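Local coordinates for malonyl acyl carrier protein transacylase (Streptococcus pneumoniae, PDB 3IM8) that probably transfers the malonyl group from malonyl-CoA to holo-acyl carrier protein, a step that supplies malonyl units for fatty acid synthesis, at residues A[83-88]-A[262-267]. Numbering follows the deposited sequence.
Sequences PDMVAG and QEAGIS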
ATOM      1  N   PRO A  83      12.319   2.175  13.126  1.00 30.29           N
ATOM      2  CA  PRO A  83      10.942   1.812  13.557  1.00 29.26           C
ATOM      3  C   PRO A  83      10.864   0.618  14.509  1.00 28.00           C
ATOM      4  O   PRO A  83      11.721  -0.242  14.469  1.00 27.94           O
ATOM      5  CB  PRO A  83      10.246   1.476  12.229  1.00 29.02           C
ATOM      6  CG  PRO A  83      11.316   0.994  11.382  1.00 28.58           C
ATOM      7  CD  PRO A  83      12.525   1.867  11.708  1.00 29.03           C
ATOM      8  N   ASP A  84       9.836   0.572  15.348  1.00 26.83           N
ATOM      9  CA  ASP A  84       9.609  -0.585  16.225  1.00 26.79           C
ATOM     10  C   ASP A  84       8.667  -1.603  15.591  1.00 25.61           C
ATOM     11  O   ASP A  84       8.691  -2.814  15.915  1.00 24.63           O
ATOM     12  CB  ASP A  84       9.078  -0.107  17.598  1.00 27.62           C
ATOM     13  CG  ASP A  84      10.083   0.821  18.301  1.00 29.41           C
ATOM     14  OD1 ASP A  84      11.166   0.333  18.628  1.00 30.49           O
ATOM     15  OD2 ASP A  84       9.838   2.034  18.447  1.00 32.73           O
ATOM     16  N   MET A  85       7.828  -1.110  14.685  1.00 25.05           N
ATOM     17  CA  MET A  85       6.887  -1.949  13.909  1.00 24.64           C
ATOM     18  C   MET A  85       6.675  -1.282  12.559  1.00 23.79           C
ATOM     19  O   MET A  85       6.803  -0.059  12.456  1.00 23.96           O
ATOM     20  CB  MET A  85       5.509  -2.081  14.601  1.00 24.98           C
ATOM     21  CG  MET A  85       5.545  -2.656  15.992  1.00 28.90           C
ATOM     22  SD  MET A  85       3.921  -3.077  16.660  1.00 37.86           S
ATOM     23  CE  MET A  85       3.348  -4.249  15.488  1.00 34.41           C
ATOM     24  N   VAL A  86       6.330  -2.064  11.540  1.00 23.02           N
ATOM     25  CA  VAL A  86       6.016  -1.513  10.214  1.00 22.12           C
ATOM     26  C   VAL A  86       4.717  -2.071   9.636  1.00 22.02           C
ATOM     27  O   VAL A  86       4.257  -3.094  10.071  1.00 20.97           O
ATOM     28  CB  VAL A  86       7.150  -1.736   9.177  1.00 22.18           C
ATOM     29  CG1 VAL A  86       8.459  -1.069   9.636  1.00 21.55           C
ATOM     30  CG2 VAL A  86       7.347  -3.245   8.878  1.00 22.39           C
ATOM     31  N   ALA A  87       4.188  -1.395   8.604  1.00 21.82           N
ATOM     32  CA  ALA A  87       3.057  -1.837   7.803  1.00 21.70           C
ATOM     33  C   ALA A  87       3.118  -0.934   6.565  1.00 21.70           C
ATOM     34  O   ALA A  87       3.792   0.112   6.578  1.00 21.54           O
ATOM     35  CB  ALA A  87       1.714  -1.611   8.563  1.00 21.96           C
ATOM     36  N   GLY A  88       2.424  -1.324   5.509  1.00 21.12           N
ATOM     37  CA  GLY A  88       2.392  -0.511   4.286  1.00 21.03           C
ATOM     38  C   GLY A  88       1.132  -0.865   3.519  1.00 22.43           C
ATOM     39  O   GLY A  88       0.633  -1.992   3.641  1.00 22.73           O
ATOM     40  N   GLN A 262      -1.454   0.055  17.997  1.00 25.46           N
ATOM     41  CA  GLN A 262      -1.824   0.745  19.267  1.00 27.77           C
ATOM     42  C   GLN A 262      -1.841  -0.213  20.460  1.00 29.26           C
ATOM     43  O   GLN A 262      -1.273   0.110  21.502  1.00 29.84           O
ATOM     44  CB  GLN A 262      -3.149   1.511  19.147  1.00 27.67           C
ATOM     45  CG  GLN A 262      -3.068   2.477  17.993  1.00 28.52           C
ATOM     46  CD  GLN A 262      -4.157   3.470  18.014  1.00 28.14           C
ATOM     47  OE1 GLN A 262      -5.284   3.164  17.649  1.00 28.86           O
ATOM     48  NE2 GLN A 262      -3.834   4.689  18.463  1.00 28.11           N
ATOM     49  N   GLU A 263      -2.421  -1.399  20.293  1.00 29.94           N
ATOM     50  CA  GLU A 263      -2.259  -2.458  21.316  1.00 32.03           C
ATOM     51  C   GLU A 263      -0.804  -2.863  21.582  1.00 32.16           C
ATOM     52  O   GLU A 263      -0.479  -3.181  22.730  1.00 32.02           O
ATOM     53  CB  GLU A 263      -3.088  -3.705  20.999  1.00 32.39           C
ATOM     54  CG  GLU A 263      -4.565  -3.581  21.308  1.00 38.22           C
ATOM     55  CD  GLU A 263      -4.884  -3.579  22.837  1.00 42.37           C
ATOM     56  OE1 GLU A 263      -5.622  -2.659  23.258  1.00 45.54           O
ATOM     57  OE2 GLU A 263      -4.395  -4.463  23.598  1.00 41.62           O
ATOM     58  N   ALA A 264       0.084  -2.847  20.572  1.00 32.45           N
ATOM     59  CA  ALA A 264       1.491  -3.217  20.836  1.00 32.53           C
ATOM     60  C   ALA A 264       2.182  -2.083  21.533  1.00 33.04           C
ATOM     61  O   ALA A 264       3.407  -2.116  21.742  1.00 33.70           O
ATOM     62  CB  ALA A 264       2.253  -3.594  19.555  1.00 32.16           C
ATOM     63  N   GLY A 265       1.383  -1.085  21.901  1.00 33.98           N
ATOM     64  CA  GLY A 265       1.852   0.109  22.579  1.00 35.18           C
ATOM     65  C   GLY A 265       2.558   1.126  21.704  1.00 36.17           C
ATOM     66  O   GLY A 265       3.343   1.937  22.213  1.00 35.32           O
ATOM     67  N   ILE A 266       2.303   1.149  20.397  1.00 37.01           N
ATOM     68  CA  ILE A 266       3.033   2.168  19.632  1.00 38.29           C
ATOM     69  C   ILE A 266       2.343   3.553  19.762  1.00 39.21           C
ATOM     70  O   ILE A 266       1.125   3.647  19.595  1.00 39.37           O
ATOM     71  CB  ILE A 266       3.456   1.762  18.156  1.00 38.42           C
ATOM     72  CG1 ILE A 266       2.571   2.416  17.123  1.00 37.48           C
ATOM     73  CG2 ILE A 266       3.607   0.269  17.923  1.00 38.91           C
ATOM     74  CD1 ILE A 266       3.020   3.792  16.842  1.00 35.23           C
ATOM     75  N   SER A 267       3.118   4.608  20.078  1.00 40.26           N
ATOM     76  CA  SER A 267       2.562   5.971  20.309  1.00 40.92           C
ATOM     77  C   SER A 267       2.627   6.946  19.106  1.00 39.23           C
ATOM     78  O   SER A 267       1.678   7.730  18.856  1.00 40.39           O
ATOM     79  CB  SER A 267       3.221   6.618  21.540  1.00 41.55           C
ATOM     80  OG  SER A 267       4.632   6.609  21.425  1.00 44.11           O
TER
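Met85 sets its sulfur against two small apolar groups of the chain that leaves helix 254-263, the methyl of Ala264 and the CG2 branch of Ile266. The evidence lies in the sulfur's distances: SD is 3.4 Å from CB of Ala264 and 3.6 Å from CG2 of Ile266. Those two methyl carbons, Ala264 CB and Ile266 CG2, are 4.4 Å apart, so the sulfur bridges neighbouring groups. Met85 CG also approaches Ile266 CG2, at 4.0 Å, and the two side chains pass each other at a slant.

The torsions account for this reach. With CG beside the backbone N and anti to the carbonyl carbon, and chi2 extended at -170°, the chain carries SD across to the helix end; a bend at chi3 (60°) then turns CE away from Ile266 CG2. In Ile266 the touching CG2 nearly eclipses the backbone N, a departure from staggering that may reflect either strain or model uncertainty.

The backbone brings Ala264 and Ile266 together. Gly265, whose phi is positive at 77°, is the C-prime residue of a Schellman motif, in which Ile266 N pairs with Met261 O as the helix ends. The chain then continues into strand 268-272, while Met85 belongs to strand 85-88 of the same parallel sheet; strand 4-8 runs between them. Met261 also packs against Met85 and Ile266, and Ile266 touches Ala5 on the intervening strand 4-8.

No hydrogen bond links the two segments, and the buried surface amounts to just 116 Å². The chemistry therefore implies a small dispersion contact, sulfur against methyl, that joins strand 85-88 to the end of helix 254-263 without directional polar restraint.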